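Local structure of putative HAD-hydrolase YfnB (Bacillus subtilis, 3ED5) at residues R6-L11 with Q173-H178; L10-D15 with D110-L115; Q118-I123 with F144-F149; G197-W202 with I215-I220. The protein is a putative hydrolase of the HAD-like superfamily and YjjG family, possibly with 5'-nucleotidase activity. All blocks are in the same frame, centred on the assembly; numbering follows the deposited sequence. Where two conformers were deposited one is given.

Contact 1 of 4, residues R6-L11 with Q173-H178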
# COMPACT_ATOMS: atom_id res chain seq x y z
N ARG A 6 -16.03 8.45 18.41
CA ARG A 6 -14.73 9.10 18.20
C ARG A 6 -13.67 8.01 17.99
O ARG A 6 -13.38 7.24 18.95
CB ARG A 6 -14.38 9.94 19.44
CG ARG A 6 -14.77 11.42 19.36
CD ARG A 6 -13.64 12.18 18.68
NE ARG A 6 -13.81 13.63 18.67
CZ ARG A 6 -14.76 14.27 18.00
NH1 ARG A 6 -15.68 13.58 17.33
NH2 ARG A 6 -14.82 15.59 18.04
N TYR A 7 -13.07 7.95 16.80
CA TYR A 7 -11.99 6.99 16.60
C TYR A 7 -10.80 7.43 17.42
O TYR A 7 -10.59 8.63 17.63
CB TYR A 7 -11.55 6.90 15.13
CG TYR A 7 -12.64 6.39 14.24
CD1 TYR A 7 -12.92 5.02 14.17
CD2 TYR A 7 -13.42 7.29 13.49
CE1 TYR A 7 -13.98 4.55 13.37
CE2 TYR A 7 -14.46 6.84 12.67
CZ TYR A 7 -14.72 5.48 12.60
OH TYR A 7 -15.72 5.03 11.78
N ARG A 8 -10.01 6.45 17.85
CA ARG A 8 -8.77 6.75 18.57
C ARG A 8 -7.53 6.31 17.81
O ARG A 8 -6.47 6.90 17.99
CB ARG A 8 -8.80 6.07 19.93
CG ARG A 8 -9.82 6.72 20.86
CD ARG A 8 -9.57 6.35 22.32
NE ARG A 8 -9.86 4.94 22.58
CZ ARG A 8 -11.05 4.48 22.95
NH1 ARG A 8 -12.08 5.31 23.08
NH2 ARG A 8 -11.20 3.18 23.20
N THR A 9 -7.69 5.29 16.97
CA THR A 9 -6.57 4.58 16.37
C THR A 9 -6.81 4.56 14.87
O THR A 9 -7.86 4.05 14.44
CB THR A 9 -6.55 3.15 16.90
OG1 THR A 9 -6.53 3.18 18.34
CG2 THR A 9 -5.32 2.37 16.37
N LEU A 10 -5.85 5.06 14.09
CA LEU A 10 -5.96 5.06 12.62
C LEU A 10 -4.87 4.16 12.04
O LEU A 10 -3.69 4.33 12.38
CB LEU A 10 -5.84 6.48 12.02
CG LEU A 10 -6.77 7.50 12.73
CD1 LEU A 10 -6.53 8.91 12.18
CD2 LEU A 10 -8.25 7.10 12.62
N LEU A 11 -5.27 3.21 11.20
CA LEU A 11 -4.33 2.34 10.52
C LEU A 11 -4.27 2.76 9.05
O LEU A 11 -5.28 2.74 8.35
CB LEU A 11 -4.78 0.87 10.61
CG LEU A 11 -5.24 0.35 12.00
CD1 LEU A 11 -5.62 -1.13 11.87
CD2 LEU A 11 -4.17 0.52 13.07
N GLN A 173 -4.16 -1.31 24.53
CA GLN A 173 -5.57 -0.96 24.74
C GLN A 173 -6.37 -0.93 23.43
O GLN A 173 -7.26 -0.09 23.25
CB GLN A 173 -5.69 0.39 25.47
CG GLN A 173 -5.05 0.41 26.86
CD GLN A 173 -5.94 -0.22 27.91
OE1 GLN A 173 -5.94 -1.44 28.09
NE2 GLN A 173 -6.69 0.61 28.63
N PHE A 174 -6.05 -1.84 22.52
CA PHE A 174 -6.72 -1.89 21.22
C PHE A 174 -8.24 -2.06 21.37
O PHE A 174 -8.68 -2.97 22.08
CB PHE A 174 -6.20 -3.06 20.37
CG PHE A 174 -6.99 -3.26 19.10
CD1 PHE A 174 -7.93 -4.29 19.00
CD2 PHE A 174 -6.86 -2.37 18.05
CE1 PHE A 174 -8.70 -4.43 17.85
CE2 PHE A 174 -7.63 -2.51 16.91
CZ PHE A 174 -8.55 -3.55 16.82
N SER A 175 -9.00 -1.21 20.70
CA SER A 175 -10.45 -1.37 20.57
C SER A 175 -10.84 -1.27 19.10
O SER A 175 -10.67 -0.21 18.49
CB SER A 175 -11.17 -0.27 21.38
OG SER A 175 -12.53 -0.14 21.00
N ALA A 176 -11.40 -2.34 18.54
CA ALA A 176 -11.87 -2.33 17.14
C ALA A 176 -12.88 -1.21 16.88
O ALA A 176 -12.78 -0.52 15.87
CB ALA A 176 -12.47 -3.68 16.75
N GLU A 177 -13.81 -1.01 17.82
CA GLU A 177 -14.87 -0.02 17.66
C GLU A 177 -14.33 1.41 17.46
O GLU A 177 -15.01 2.26 16.88
CB GLU A 177 -15.77 -0.06 18.89
CG GLU A 177 -16.94 0.86 18.82
CD GLU A 177 -17.72 0.87 20.12
OE1 GLU A 177 -17.56 -0.07 20.92
OE2 GLU A 177 -18.49 1.83 20.32
N HIS A 178 -13.13 1.67 17.95
CA HIS A 178 -12.51 3.00 17.88
C HIS A 178 -11.33 3.05 16.94
O HIS A 178 -10.45 3.91 17.08
CB HIS A 178 -12.08 3.43 19.28
CG HIS A 178 -13.21 3.47 20.24
ND1 HIS A 178 -14.03 4.58 20.36
CD2 HIS A 178 -13.71 2.54 21.08
CE1 HIS A 178 -14.97 4.33 21.27
NE2 HIS A 178 -14.80 3.09 21.71
O HOH W 1 -7.75 0.88 19.38
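The guanidinium of Arg8 lies flat on the imidazole of His178, with centres 3.8 Å apart and planes 27° apart. NH1 of Arg8 sits over the centre of the ring, and NH2 passes 3.3 Å from CD2 of His178. CG of Glu177 comes over the opposite face of the imidazole, near its rim. The edge is used too. In the ring plane, ND1 of His178 donates a nearly straight hydrogen bond to Arg6 O at 3.1 Å. That bond and the stack together fix the turn of the imidazole. The Arg8 chain bends at chi3 (-69°), which turns NE; CZ then lies 3.6 Å from CG of His178. The Tyr7 ring meets the same residue at its own edge, where His178 O lies in its plane. Its hydroxyl is bound further off, to Asp199 and Tyr218.

His178 O is held by two backbone donors in a row. Arg8 N reaches it at 2.7 Å and Thr9 N at 3.1 Å. Beside this pair, a water bridges OG1 of Thr9 and the backbone N of Ser175, accepting the N-H at 2.8 Å. Arg8 is exposed, so the stack lies on the outer side of the contact, while Tyr7 and Thr9 are buried.

The loop 173-178 leads directly into strand 179-183, which pairs with strand 9-12 through backbone bonds of Thr9 and Leu11 to Leu180. The contact thus marks the entry of two neighbouring central strands into the parallel sheet of the Rossmann-like HAD core.

Contact 2 of 4, residues L10-D15 with D110-L115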
# COMPACT_ATOMS: atom_id res chain seq x y z
N LEU A 10 -5.85 5.06 14.09
CA LEU A 10 -5.96 5.06 12.62
C LEU A 10 -4.87 4.16 12.04
O LEU A 10 -3.69 4.33 12.38
CB LEU A 10 -5.84 6.48 12.02
CG LEU A 10 -6.77 7.50 12.73
CD1 LEU A 10 -6.53 8.91 12.18
CD2 LEU A 10 -8.25 7.10 12.62
N LEU A 11 -5.27 3.21 11.20
CA LEU A 11 -4.33 2.34 10.52
C LEU A 11 -4.27 2.76 9.05
O LEU A 11 -5.28 2.74 8.35
CB LEU A 11 -4.78 0.87 10.61
CG LEU A 11 -5.24 0.35 12.00
CD1 LEU A 11 -5.62 -1.13 11.87
CD2 LEU A 11 -4.17 0.52 13.07
N PHE A 12 -3.08 3.15 8.61
CA PHE A 12 -2.94 3.64 7.24
C PHE A 12 -2.14 2.64 6.42
O PHE A 12 -1.06 2.21 6.80
CB PHE A 12 -2.16 4.97 7.22
CG PHE A 12 -2.99 6.18 7.49
CD1 PHE A 12 -3.63 6.87 6.47
CD2 PHE A 12 -3.11 6.65 8.81
CE1 PHE A 12 -4.43 8.01 6.76
CE2 PHE A 12 -3.88 7.80 9.10
CZ PHE A 12 -4.53 8.47 8.09
N ASP A 13 -2.69 2.31 5.26
CA ASP A 13 -1.92 1.71 4.18
C ASP A 13 -0.90 2.76 3.67
O ASP A 13 -1.07 3.96 3.89
CB ASP A 13 -2.89 1.28 3.07
CG ASP A 13 -2.18 0.79 1.83
OD1 ASP A 13 -1.54 -0.29 1.86
OD2 ASP A 13 -2.30 1.49 0.82
N VAL A 14 0.16 2.31 2.98
CA VAL A 14 1.20 3.23 2.48
C VAL A 14 0.93 3.59 1.02
O VAL A 14 0.69 4.76 0.65
CB VAL A 14 2.63 2.61 2.62
CG1 VAL A 14 3.71 3.56 2.05
CG2 VAL A 14 2.97 2.36 4.12
N ASP A 15 1.02 2.58 0.17
CA ASP A 15 1.13 2.84 -1.27
C ASP A 15 -0.19 3.27 -1.90
O ASP A 15 -1.19 2.56 -1.82
CB ASP A 15 1.74 1.63 -1.99
CG ASP A 15 3.18 1.43 -1.61
OD1 ASP A 15 3.85 2.45 -1.39
OD2 ASP A 15 3.64 0.28 -1.55
N ASP A 110 0.66 17.22 5.47
CA ASP A 110 -0.11 18.09 6.37
C ASP A 110 -1.19 17.29 7.13
O ASP A 110 -1.41 17.52 8.35
CB ASP A 110 -0.73 19.25 5.60
CG ASP A 110 0.32 20.23 5.08
OD1 ASP A 110 1.49 20.21 5.55
OD2 ASP A 110 -0.04 21.02 4.17
N LEU A 111 -1.84 16.37 6.41
CA LEU A 111 -2.88 15.52 7.03
C LEU A 111 -2.28 14.70 8.17
O LEU A 111 -2.74 14.76 9.32
CB LEU A 111 -3.56 14.60 6.02
CG LEU A 111 -4.51 13.61 6.74
CD1 LEU A 111 -5.86 14.34 6.97
CD2 LEU A 111 -4.67 12.29 6.09
N ILE A 112 -1.24 13.92 7.87
CA ILE A 112 -0.62 13.07 8.89
C ILE A 112 -0.11 13.90 10.10
O ILE A 112 -0.30 13.51 11.26
CB ILE A 112 0.48 12.20 8.26
CG1 ILE A 112 -0.15 11.18 7.28
CG2 ILE A 112 1.39 11.53 9.30
CD1 ILE A 112 -1.22 10.23 7.95
N SER A 113 0.54 15.03 9.83
CA SER A 113 1.04 15.91 10.90
C SER A 113 -0.11 16.37 11.81
O SER A 113 0.01 16.37 13.06
CB SER A 113 1.74 17.12 10.30
OG SER A 113 2.13 18.00 11.33
N ASN A 114 -1.21 16.79 11.20
CA ASN A 114 -2.40 17.20 11.97
C ASN A 114 -2.99 16.02 12.76
O ASN A 114 -3.31 16.16 13.94
CB ASN A 114 -3.45 17.84 11.03
CG ASN A 114 -3.14 19.30 10.72
OD1 ASN A 114 -2.45 19.97 11.48
ND2 ASN A 114 -3.67 19.79 9.58
N LEU A 115 -3.14 14.86 12.11
CA LEU A 115 -3.78 13.73 12.81
C LEU A 115 -2.97 13.16 13.96
O LEU A 115 -3.54 12.70 14.97
CB LEU A 115 -4.14 12.62 11.82
CG LEU A 115 -5.08 12.98 10.67
CD1 LEU A 115 -5.38 11.71 9.85
CD2 LEU A 115 -6.38 13.64 11.14
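Phe12 puts its ring against the side chains of Leu111, Ile112 and Leu115 on helix 108-116. The tight part is at the far end of the ring. Phe12 and Ile112 meet tip to tip. CD1 of Ile112 stands over one face in a CH-pi contact, 3.9 Å from the centroid and 16° off the ring normal. CD1 of Leu115 comes to the edge instead, 3.8 Å from CZ of Phe12. The same methyl also touches CD1 of Leu10 at 3.8 Å, where the two leucines cross at about a right angle. It therefore bridges both strand residues.

The looser part is at Leu111, whose CD2 is 4.3 Å from CZ of Phe12. One residue earlier on the helix, Asp110 is exposed to solvent and makes no contact with 10-15. The strand and helix axes stay 12.1 Å apart, so side chains alone span the gap. An alanine in place of Phe12 would probably open a gap beneath the helix and leave the CD1 methyls of Ile112 and Leu115 without their aromatic partner.

Asp13, the probable nucleophile by similarity, directly follows Phe12. Its OD1 forms a salt bridge with Lys158, and its OD2 is hydrogen-bonded to Thr17. No hydrogen bond crosses between strand and helix. The contact is wholly apolar and buried, so its hold comes from hydrophobic and CH-pi packing, next to the charged loop of the probable nucleophile.

Contact 3 of 4, residues Q118-I123 with F144-F149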
# COMPACT_ATOMS: atom_id res chain seq x y z
N GLN A 118 -3.88 14.23 17.43
CA GLN A 118 -5.17 13.84 18.04
C GLN A 118 -5.56 12.36 17.99
O GLN A 118 -6.57 11.97 18.58
CB GLN A 118 -6.31 14.65 17.41
CG GLN A 118 -6.15 16.14 17.60
CD GLN A 118 -7.41 16.88 17.22
OE1 GLN A 118 -8.47 16.68 17.82
NE2 GLN A 118 -7.30 17.74 16.22
N PHE A 119 -4.77 11.56 17.28
CA PHE A 119 -5.04 10.14 17.10
C PHE A 119 -3.74 9.37 17.20
O PHE A 119 -2.65 9.95 17.01
CB PHE A 119 -5.65 9.88 15.70
CG PHE A 119 -6.94 10.61 15.45
CD1 PHE A 119 -8.17 10.00 15.75
CD2 PHE A 119 -6.95 11.89 14.91
CE1 PHE A 119 -9.37 10.68 15.52
CE2 PHE A 119 -8.14 12.59 14.70
CZ PHE A 119 -9.36 11.97 15.00
N ASP A 120 -3.84 8.07 17.48
CA ASP A 120 -2.67 7.20 17.44
C ASP A 120 -2.58 6.64 16.02
O ASP A 120 -3.54 6.04 15.51
CB ASP A 120 -2.81 6.06 18.45
CG ASP A 120 -2.84 6.56 19.87
OD1 ASP A 120 -2.17 7.57 20.16
OD2 ASP A 120 -3.54 5.93 20.69
N LEU A 121 -1.44 6.85 15.36
CA LEU A 121 -1.34 6.43 13.95
C LEU A 121 -0.43 5.21 13.80
O LEU A 121 0.62 5.14 14.42
CB LEU A 121 -0.77 7.57 13.09
CG LEU A 121 -1.39 8.95 13.30
CD1 LEU A 121 -0.74 9.99 12.36
CD2 LEU A 121 -2.93 8.94 13.14
N TYR A 122 -0.84 4.26 12.96
CA TYR A 122 -0.03 3.09 12.68
C TYR A 122 -0.01 2.86 11.17
O TYR A 122 -0.94 3.25 10.47
CB TYR A 122 -0.60 1.83 13.29
CG TYR A 122 -0.61 1.92 14.80
CD1 TYR A 122 0.49 1.46 15.54
CD2 TYR A 122 -1.68 2.50 15.47
CE1 TYR A 122 0.51 1.56 16.94
CE2 TYR A 122 -1.67 2.60 16.90
CZ TYR A 122 -0.57 2.13 17.60
OH TYR A 122 -0.52 2.20 18.98
N ILE A 123 1.02 2.17 10.73
CA ILE A 123 1.12 1.75 9.32
C ILE A 123 0.78 0.25 9.22
O ILE A 123 1.23 -0.53 10.06
CB ILE A 123 2.54 1.96 8.74
CG1 ILE A 123 2.88 3.46 8.60
CG2 ILE A 123 2.68 1.21 7.36
CD1 ILE A 123 2.04 4.19 7.55
N PHE A 144 5.78 10.17 12.53
CA PHE A 144 4.42 10.46 12.97
C PHE A 144 3.67 9.20 13.39
O PHE A 144 2.57 9.29 13.94
CB PHE A 144 3.63 11.19 11.86
CG PHE A 144 4.17 12.55 11.53
CD1 PHE A 144 3.96 13.63 12.39
CD2 PHE A 144 4.85 12.77 10.35
CE1 PHE A 144 4.45 14.91 12.09
CE2 PHE A 144 5.36 14.04 10.04
CZ PHE A 144 5.15 15.12 10.91
N PHE A 145 4.24 8.03 13.09
CA PHE A 145 3.58 6.72 13.38
C PHE A 145 4.14 6.04 14.61
O PHE A 145 5.36 5.98 14.82
CB PHE A 145 3.69 5.81 12.15
CG PHE A 145 2.99 6.39 10.97
CD1 PHE A 145 1.62 6.16 10.78
CD2 PHE A 145 3.66 7.23 10.07
CE1 PHE A 145 0.93 6.74 9.69
CE2 PHE A 145 2.98 7.80 8.93
CZ PHE A 145 1.61 7.56 8.76
N LYS A 146 3.23 5.58 15.46
CA LYS A 146 3.59 4.84 16.67
C LYS A 146 4.25 3.50 16.38
O LYS A 146 5.14 3.08 17.12
CB LYS A 146 2.34 4.60 17.49
CG LYS A 146 1.69 5.87 18.00
CD LYS A 146 2.07 6.20 19.39
CE LYS A 146 1.02 5.70 20.39
NZ LYS A 146 0.91 4.19 20.38
N ASP A 147 3.82 2.83 15.32
CA ASP A 147 4.43 1.57 14.89
C ASP A 147 4.12 1.30 13.41
O ASP A 147 3.22 1.94 12.83
CB ASP A 147 3.96 0.40 15.78
CG ASP A 147 5.00 -0.68 15.95
OD1 ASP A 147 5.95 -0.85 15.12
OD2 ASP A 147 4.86 -1.41 16.96
N ILE A 148 4.87 0.38 12.82
CA ILE A 148 4.76 -0.00 11.40
C ILE A 148 4.67 -1.53 11.37
O ILE A 148 5.59 -2.21 11.84
CB ILE A 148 5.98 0.52 10.62
CG1 ILE A 148 5.97 2.05 10.69
CG2 ILE A 148 5.97 0.03 9.14
CD1 ILE A 148 7.18 2.69 10.10
N PHE A 149 3.54 -2.05 10.89
CA PHE A 149 3.30 -3.47 10.87
C PHE A 149 3.43 -3.99 9.45
O PHE A 149 2.58 -3.71 8.60
CB PHE A 149 1.93 -3.81 11.43
CG PHE A 149 1.73 -3.31 12.83
CD1 PHE A 149 2.41 -3.92 13.91
CD2 PHE A 149 0.90 -2.24 13.08
CE1 PHE A 149 2.23 -3.47 15.25
CE2 PHE A 149 0.70 -1.78 14.42
CZ PHE A 149 1.38 -2.41 15.49
O HOH W 2 0.90 8.37 16.07
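A beta-alpha-beta crossover joins Tyr122 and Ile123 to Asp147, Ile148 and Phe149: strand 120-125 passes through helix 129-138 into the edge strand 147-150. The strands pair in parallel. Ile123 N donates to Asp147 O at 3.1 Å, and Ile123 O accepts from Phe149 N at 2.9 Å. Lys146 N also gives a hydrogen bond to Leu121 O.

The sheet has two differently packed faces. On the face of Ile123 and Ile148, these two side chains lie side by side, pointing the same way. CD1 of Ile123 also stands over one face of the Phe145 ring, 3.6 Å from the centroid. Helix 129-138 covers this face, with Leu136 touching both isoleucines, as expected where the crossover helix of a Rossmann-like sheet packs on its own strands.

On the face of Tyr122, CE2 of Phe149 comes 3.4 Å from CD1 of Tyr122. Their planes are 25° apart, but the rings are slid so far that they barely overlap. The bent Lys146 chain brings NZ to donate to OH of Tyr122 at 2.8 Å. Asp120 adds a longer-range opposite charge, its OD1 4.6 Å from that NZ. A water accepts from Leu121 N and donates to Phe144 O.

Contact 4 of 4, residues G197-W202 with I215-I220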
# COMPACT_ATOMS: atom_id res chain seq x y z
N GLY A 197 -13.26 -6.73 11.57
CA GLY A 197 -14.18 -6.03 12.43
C GLY A 197 -13.91 -4.54 12.57
O GLY A 197 -14.33 -3.94 13.57
N LEU A 198 -13.24 -3.95 11.57
CA LEU A 198 -12.98 -2.51 11.56
C LEU A 198 -13.84 -1.72 10.58
O LEU A 198 -14.13 -2.19 9.48
CB LEU A 198 -11.51 -2.22 11.20
CG LEU A 198 -10.43 -2.98 11.99
CD1 LEU A 198 -9.11 -2.63 11.42
CD2 LEU A 198 -10.52 -2.59 13.50
N ASP A 199 -14.17 -0.48 10.95
CA ASP A 199 -14.64 0.50 9.97
C ASP A 199 -13.51 0.73 8.96
O ASP A 199 -12.32 0.68 9.32
CB ASP A 199 -15.03 1.84 10.66
CG ASP A 199 -16.33 1.74 11.44
OD1 ASP A 199 -16.98 0.68 11.37
OD2 ASP A 199 -16.70 2.73 12.12
N THR A 200 -13.89 0.97 7.71
CA THR A 200 -12.93 1.16 6.61
C THR A 200 -13.18 2.46 5.82
O THR A 200 -14.33 2.87 5.61
CB THR A 200 -13.04 -0.00 5.59
OG1 THR A 200 -14.41 -0.16 5.23
CG2 THR A 200 -12.55 -1.35 6.21
N CYS A 201 -12.08 3.05 5.34
CA CYS A 201 -12.15 4.25 4.49
C CYS A 201 -11.35 3.99 3.19
O CYS A 201 -10.15 3.84 3.24
CB CYS A 201 -11.59 5.45 5.24
SG CYS A 201 -11.68 6.98 4.25
N TRP A 202 -12.07 3.93 2.08
CA TRP A 202 -11.51 3.65 0.78
C TRP A 202 -11.05 4.95 0.11
O TRP A 202 -11.88 5.81 -0.21
CB TRP A 202 -12.57 2.95 -0.09
CG TRP A 202 -12.03 2.47 -1.42
CD1 TRP A 202 -10.74 2.11 -1.69
CD2 TRP A 202 -12.78 2.24 -2.62
NE1 TRP A 202 -10.64 1.69 -3.01
CE2 TRP A 202 -11.88 1.75 -3.60
CE3 TRP A 202 -14.13 2.41 -2.97
CZ2 TRP A 202 -12.28 1.44 -4.90
CZ3 TRP A 202 -14.55 2.09 -4.26
CH2 TRP A 202 -13.61 1.62 -5.22
N ILE A 215 -17.75 -3.41 0.18
CA ILE A 215 -18.32 -2.11 0.57
C ILE A 215 -17.64 -1.45 1.80
O ILE A 215 -17.78 -1.94 2.92
CB ILE A 215 -19.87 -2.17 0.80
CG1 ILE A 215 -20.60 -2.87 -0.38
CG2 ILE A 215 -20.46 -0.74 1.08
CD1 ILE A 215 -20.34 -2.27 -1.77
N PRO A 216 -16.98 -0.31 1.59
CA PRO A 216 -16.29 0.38 2.69
C PRO A 216 -17.26 1.18 3.58
O PRO A 216 -18.37 1.50 3.13
CB PRO A 216 -15.36 1.34 1.95
CG PRO A 216 -16.13 1.69 0.71
CD PRO A 216 -16.85 0.42 0.31
N THR A 217 -16.86 1.54 4.79
CA THR A 217 -17.69 2.42 5.63
C THR A 217 -17.75 3.80 5.00
O THR A 217 -18.83 4.42 4.99
CB THR A 217 -17.15 2.54 7.08
OG1 THR A 217 -16.81 1.23 7.55
CG2 THR A 217 -18.18 3.21 8.04
N TYR A 218 -16.59 4.26 4.50
CA TYR A 218 -16.48 5.57 3.83
C TYR A 218 -15.69 5.42 2.54
O TYR A 218 -14.87 4.53 2.42
CB TYR A 218 -15.69 6.57 4.68
CG TYR A 218 -16.09 6.57 6.13
CD1 TYR A 218 -17.19 7.31 6.57
CD2 TYR A 218 -15.34 5.84 7.07
CE1 TYR A 218 -17.57 7.32 7.91
CE2 TYR A 218 -15.70 5.85 8.43
CZ TYR A 218 -16.83 6.60 8.83
OH TYR A 218 -17.23 6.63 10.15
N GLU A 219 -15.93 6.35 1.62
CA GLU A 219 -15.16 6.43 0.38
C GLU A 219 -14.84 7.92 0.13
O GLU A 219 -15.77 8.75 0.14
CB GLU A 219 -16.00 5.88 -0.77
CG GLU A 219 -15.23 5.98 -2.11
CD GLU A 219 -16.03 5.48 -3.29
OE1 GLU A 219 -17.15 4.93 -3.10
OE2 GLU A 219 -15.54 5.67 -4.42
N ILE A 220 -13.57 8.24 -0.12
CA ILE A 220 -13.14 9.63 -0.35
C ILE A 220 -12.27 9.72 -1.59
O ILE A 220 -11.73 8.71 -2.03
CB ILE A 220 -12.37 10.19 0.83
CG1 ILE A 220 -11.08 9.40 1.09
CG2 ILE A 220 -13.23 10.08 2.09
CD1 ILE A 220 -10.29 9.91 2.40
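Thr200 holds OG1 between its backbone N and carbonyl carbon (chi1 51°), which brings the hydroxyl to Thr217 N. There it accepts a hydrogen bond at 3.0 Å. Thr217 turns its own OG1 beside its backbone N (chi1 -46°), and that oxygen accepts from Thr200 N at 2.9 Å. Each threonine hydroxyl thus takes the backbone N-H of the other residue. The two bonds lie where the strands first meet, ahead of the regular pairing. A valine in place of Thr200 would probably leave Thr217 N without this acceptor and weaken the start of the pairing.

The parallel pairing then runs through three backbone bonds: Tyr218 N to Thr200 O, Trp202 N to Tyr218 O, and Ile220 N to Trp202 O. Trp202 and Glu219 lie side by side on one face, pointing the same way. CE3 of Trp202 is 3.6 Å from CD of Glu219, with the indole and carboxylate planes 40° apart. The Glu219 carboxylate has a polar partner in Asn204, and Trp202 NE1 bonds to Asp184 O. CB of Pro216 reaches CB of Trp202 at 3.8 Å. On the other face, SG of Cys201 packs on CD1 of Ile220 at 3.7 Å.

Strand 218-220 forms one edge of the sheet, and strand 199-203 separates it from strand 179-183. Helix 186-195 covers the Trp202 face, where Ile190 touches Thr200, Trp202 and Pro216. Helix 226-230 lies on the face of Cys201 and Tyr218, through Leu226 and Ile229.

From the N terminus, strand 9-12 opens both contact 1 and contact 2. Contact 2 closes first, at helix 108-116, after a long and mainly helical excursion. Contact 3 follows in series and closes a short loop around helix 129-138. Contact 1 closes last of these three, at 173-178, so contact 3 is nested inside its loop. Contact 4 opens only afterwards and closes a short loop at the other edge of the sheet. Contacts 3 and 4 do not touch, with nearest atoms about 10 Å apart. Strand 9-12 lies between them and ties the edge strands, through their neighbours, into one sheet.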